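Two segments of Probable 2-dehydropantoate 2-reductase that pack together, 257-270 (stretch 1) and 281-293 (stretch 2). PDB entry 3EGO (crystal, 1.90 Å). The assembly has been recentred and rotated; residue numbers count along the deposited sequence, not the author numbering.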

# COMPACT_ATOMS: atom_id res chain seq x y z
N ARG A 257 -0.45 8.05 11.86
CA ARG A 257 -1.20 7.74 13.07
C ARG A 257 -1.71 6.31 13.00
O ARG A 257 -1.96 5.81 11.91
N GLN A 258 -1.93 5.69 14.16
CA GLN A 258 -2.53 4.37 14.18
C GLN A 258 -3.90 4.47 13.52
O GLN A 258 -4.61 5.48 13.64
N THR A 259 -4.26 3.42 12.79
CA THR A 259 -5.52 3.44 12.08
C THR A 259 -6.52 2.58 12.85
O THR A 259 -6.21 1.99 13.88
N GLU A 260 -7.74 2.50 12.33
CA GLU A 260 -8.74 1.58 12.87
C GLU A 260 -8.73 0.23 12.14
O GLU A 260 -9.78 -0.41 12.02
N ALA A 261 -7.59 -0.16 11.57
CA ALA A 261 -7.48 -1.46 10.88
C ALA A 261 -7.92 -2.63 11.78
O ALA A 261 -8.62 -3.57 11.34
N ASP A 262 -7.50 -2.62 13.04
CA ASP A 262 -7.84 -3.78 13.87
C ASP A 262 -9.34 -3.86 14.12
O ASP A 262 -9.90 -4.97 14.14
N ALA A 263 -9.98 -2.71 14.31
CA ALA A 263 -11.41 -2.66 14.64
C ALA A 263 -12.29 -2.90 13.42
O ALA A 263 -13.38 -3.43 13.53
N ILE A 264 -11.82 -2.51 12.25
CA ILE A 264 -12.58 -2.72 11.03
C ILE A 264 -12.21 -4.04 10.38
O ILE A 264 -13.08 -4.92 10.16
N ILE A 265 -10.93 -4.20 10.04
CA ILE A 265 -10.53 -5.35 9.25
C ILE A 265 -10.23 -6.54 10.12
O ILE A 265 -10.59 -7.67 9.75
N GLY A 266 -9.53 -6.30 11.23
CA GLY A 266 -9.08 -7.35 12.15
C GLY A 266 -10.24 -8.15 12.69
O GLY A 266 -10.13 -9.36 13.00
N TYR A 267 -11.39 -7.49 12.80
CA TYR A 267 -12.59 -8.21 13.23
C TYR A 267 -13.14 -9.18 12.16
O TYR A 267 -13.52 -10.32 12.48
N LEU A 268 -13.20 -8.73 10.92
CA LEU A 268 -13.54 -9.57 9.79
C LEU A 268 -12.56 -10.76 9.70
O LEU A 268 -12.97 -11.90 9.45
N LEU A 269 -11.27 -10.50 9.92
CA LEU A 269 -10.28 -11.60 9.82
C LEU A 269 -10.55 -12.67 10.88
O LEU A 269 -10.54 -13.86 10.56
N LYS A 270 -10.81 -12.25 12.11
CA LYS A 270 -11.12 -13.18 13.20
C LYS A 270 -12.36 -13.97 12.89
O LYS A 270 -12.41 -15.18 13.14
N HIS A 281 -8.12 -11.02 0.21
CA HIS A 281 -7.99 -9.59 -0.08
C HIS A 281 -7.98 -8.80 1.21
O HIS A 281 -7.13 -7.93 1.39
N LEU A 282 -8.93 -9.07 2.09
CA LEU A 282 -8.88 -8.45 3.42
C LEU A 282 -7.54 -8.68 4.15
O LEU A 282 -7.05 -7.81 4.86
N GLU A 283 -6.96 -9.86 4.00
CA GLU A 283 -5.73 -10.14 4.73
C GLU A 283 -4.59 -9.29 4.14
O GLU A 283 -3.71 -8.80 4.87
N PHE A 284 -4.57 -9.14 2.83
CA PHE A 284 -3.49 -8.39 2.19
C PHE A 284 -3.58 -6.88 2.58
O PHE A 284 -2.58 -6.20 2.86
N LEU A 285 -4.80 -6.37 2.58
CA LEU A 285 -5.05 -4.99 2.98
C LEU A 285 -4.62 -4.74 4.42
O LEU A 285 -3.96 -3.75 4.70
N TYR A 286 -5.02 -5.63 5.32
CA TYR A 286 -4.66 -5.57 6.72
C TYR A 286 -3.15 -5.59 6.87
O TYR A 286 -2.58 -4.75 7.56
N GLY A 287 -2.49 -6.57 6.26
CA GLY A 287 -1.03 -6.64 6.40
C GLY A 287 -0.35 -5.35 5.90
O GLY A 287 0.57 -4.86 6.51
N SER A 288 -0.84 -4.79 4.80
CA SER A 288 -0.21 -3.60 4.21
C SER A 288 -0.45 -2.36 5.04
O SER A 288 0.41 -1.50 5.14
N ILE A 289 -1.66 -2.21 5.56
CA ILE A 289 -1.92 -1.05 6.45
C ILE A 289 -1.13 -1.18 7.76
O ILE A 289 -0.52 -0.22 8.26
N LYS A 290 -1.18 -2.37 8.35
CA LYS A 290 -0.39 -2.64 9.56
C LYS A 290 1.11 -2.42 9.38
O LYS A 290 1.80 -1.96 10.31
N ALA A 291 1.63 -2.77 8.21
CA ALA A 291 3.05 -2.59 7.92
C ALA A 291 3.45 -1.14 8.08
O ALA A 291 4.58 -0.84 8.41
N LEU A 292 2.50 -0.24 7.81
CA LEU A 292 2.74 1.21 7.87
C LEU A 292 2.86 1.73 9.30
O LEU A 292 3.41 2.82 9.52
N GLU A 293 2.33 0.96 10.26
CA GLU A 293 2.38 1.28 11.69
C GLU A 293 3.58 0.63 12.38
O GLU A 293 4.72 0.65 11.88

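The helical parts of the two stretches run roughly antiparallel (144° between their directions), and Tyr-286 and Leu-269 dominate the seam. Tyr-286, chi1 t, points toward the first helix and sits as a knob among Ala-261, Ile-265, Gly-266 and Leu-269. Gly-266 CA lies 4.0 Å from Tyr-286 CE1, and Ala-261 CB 4.2 Å from Tyr-286 CD1; a CB on Gly-266 would run into Asp-262 O, 2.5 Å away. A tyrosine suits this place because its ring packs against aliphatic carbon while its hydroxyl reaches a polar partner: Tyr-286 OH donates a short hydrogen bond to Asp-262 OD1, 2.5 Å. Asp-262, chi1 m, also forms a salt bridge with Lys-290, whose NZ is 3.1 Å from Asp-262 OD2.

Leu-269 (m, t) places CD1 3.5 Å from Tyr-286 CG and CD2 3.8 Å from Leu-282 CB. Leu-282, also m, t, extends the apolar layer, its CD2 lying 4.1 Å from both Ile-265 CG2 and Leu-268 CD1; branched aliphatic chains fill such space without leaving polar groups unpaired.

At the other end, Glu-293 (chi1 m) points toward the first stretch, and its carboxylate reaches Thr-259. Glu-293 OE1 accepts hydrogen bonds from Thr-259 N and Thr-259 OG1, both 3.0 Å, so one carboxylate oxygen pairs with backbone and side chain together.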

# COMPACT_ATOMS: atom_id res chain seq x y z
CB ARG A 257 -2.47 8.59 13.11
CG ARG A 257 -2.36 9.93 12.46
CD ARG A 257 -2.27 10.95 13.56
NE ARG A 257 -0.90 11.26 13.89
CZ ARG A 257 -0.47 11.64 15.08
NH1 ARG A 257 0.81 11.90 15.21
NH2 ARG A 257 -1.29 11.76 16.12
CB GLN A 258 -2.67 3.83 15.60
CG GLN A 258 -2.60 2.31 15.66
CD GLN A 258 -2.86 1.74 17.03
OE1 GLN A 258 -2.82 2.44 18.04
NE2 GLN A 258 -3.13 0.43 17.07
CB THR A 259 -5.37 2.85 10.68
OG1 THR A 259 -5.28 1.43 10.80
CG2 THR A 259 -4.13 3.37 10.00
CB GLU A 260 -10.11 2.22 12.73
CG GLU A 260 -10.22 3.59 13.40
CD GLU A 260 -11.56 4.27 13.16
OE1 GLU A 260 -12.12 4.16 12.04
OE2 GLU A 260 -12.06 4.90 14.12
CB ALA A 261 -6.03 -1.68 10.36
CB ASP A 262 -7.11 -3.75 15.21
CG ASP A 262 -5.64 -4.00 15.08
OD1 ASP A 262 -5.21 -4.58 14.07
OD2 ASP A 262 -4.92 -3.60 16.02
CB ALA A 263 -11.77 -1.34 15.30
CB ILE A 264 -12.36 -1.59 10.02
CG1 ILE A 264 -12.83 -0.24 10.57
CG2 ILE A 264 -13.03 -1.90 8.70
CD1 ILE A 264 -14.28 0.03 10.36
CB ILE A 265 -9.26 -5.09 8.37
CG1 ILE A 265 -9.37 -3.76 7.60
CG2 ILE A 265 -9.04 -6.27 7.41
CD1 ILE A 265 -8.03 -3.28 7.08
CB TYR A 267 -13.66 -7.21 13.67
CG TYR A 267 -15.04 -7.81 13.74
CD1 TYR A 267 -15.52 -8.36 14.91
CD2 TYR A 267 -15.86 -7.78 12.64
CE1 TYR A 267 -16.79 -8.89 14.99
CE2 TYR A 267 -17.14 -8.31 12.70
CZ TYR A 267 -17.59 -8.87 13.87
OH TYR A 267 -18.87 -9.42 13.95
CB LEU A 268 -13.52 -8.77 8.50
CG LEU A 268 -14.71 -7.79 8.39
CD1 LEU A 268 -14.49 -6.78 7.30
CD2 LEU A 268 -16.01 -8.55 8.09
CB LEU A 269 -8.86 -11.07 9.92
CG LEU A 269 -8.49 -10.11 8.76
CD1 LEU A 269 -7.04 -9.66 8.90
CD2 LEU A 269 -8.72 -10.71 7.39
CB LYS A 270 -11.29 -12.44 14.52
CG LYS A 270 -9.96 -11.96 15.08
CD LYS A 270 -10.14 -10.90 16.13
CE LYS A 270 -8.94 -10.87 17.04
NZ LYS A 270 -9.21 -10.05 18.25
CB HIS A 281 -9.10 -9.12 -0.99
CG HIS A 281 -9.10 -9.81 -2.31
ND1 HIS A 281 -9.71 -11.02 -2.52
CD2 HIS A 281 -8.52 -9.47 -3.48
CE1 HIS A 281 -9.53 -11.39 -3.77
NE2 HIS A 281 -8.80 -10.48 -4.38
CB LEU A 282 -10.05 -8.97 4.28
CG LEU A 282 -11.44 -8.45 3.88
CD1 LEU A 282 -12.50 -9.33 4.50
CD2 LEU A 282 -11.62 -7.02 4.35
CB GLU A 283 -5.39 -11.61 4.56
CG GLU A 283 -4.40 -12.12 5.53
CD GLU A 283 -5.10 -12.77 6.69
OE1 GLU A 283 -5.17 -12.11 7.74
OE2 GLU A 283 -5.60 -13.91 6.53
CB PHE A 284 -3.55 -8.51 0.66
CG PHE A 284 -2.38 -7.82 -0.03
CD1 PHE A 284 -1.16 -8.47 -0.15
CD2 PHE A 284 -2.49 -6.50 -0.45
CE1 PHE A 284 -0.06 -7.83 -0.75
CE2 PHE A 284 -1.41 -5.84 -1.03
CZ PHE A 284 -0.19 -6.49 -1.15
CB LEU A 285 -6.54 -4.70 2.81
CG LEU A 285 -7.05 -4.64 1.37
CD1 LEU A 285 -8.62 -4.56 1.30
CD2 LEU A 285 -6.44 -3.45 0.64
CB TYR A 286 -5.31 -6.74 7.47
CG TYR A 286 -5.07 -6.73 8.97
CD1 TYR A 286 -5.72 -5.83 9.80
CD2 TYR A 286 -4.16 -7.61 9.54
CE1 TYR A 286 -5.48 -5.82 11.19
CE2 TYR A 286 -3.91 -7.61 10.91
CZ TYR A 286 -4.57 -6.71 11.73
OH TYR A 286 -4.33 -6.71 13.09
CB SER A 288 -0.75 -3.31 2.80
OG SER A 288 -0.57 -4.42 1.94
CB ILE A 289 -3.42 -0.90 6.80
CG1 ILE A 289 -4.28 -0.76 5.55
CG2 ILE A 289 -3.60 0.27 7.75
CD1 ILE A 289 -3.85 0.32 4.66
CB LYS A 290 -0.61 -4.06 10.07
CG LYS A 290 -2.04 -4.33 10.62
CD LYS A 290 -2.40 -3.36 11.76
CE LYS A 290 -1.80 -3.81 13.09
NZ LYS A 290 -2.51 -3.14 14.20
CB ALA A 291 3.35 -3.06 6.52
CB LEU A 292 1.62 1.94 7.13
CG LEU A 292 1.53 1.61 5.64
CD1 LEU A 292 0.36 2.27 4.94
CD2 LEU A 292 2.83 1.98 4.97
CB GLU A 293 1.10 0.78 12.39
CG GLU A 293 -0.21 1.41 11.90
CD GLU A 293 -1.48 0.70 12.43
OE1 GLU A 293 -2.57 1.07 11.94
OE2 GLU A 293 -1.38 -0.20 13.33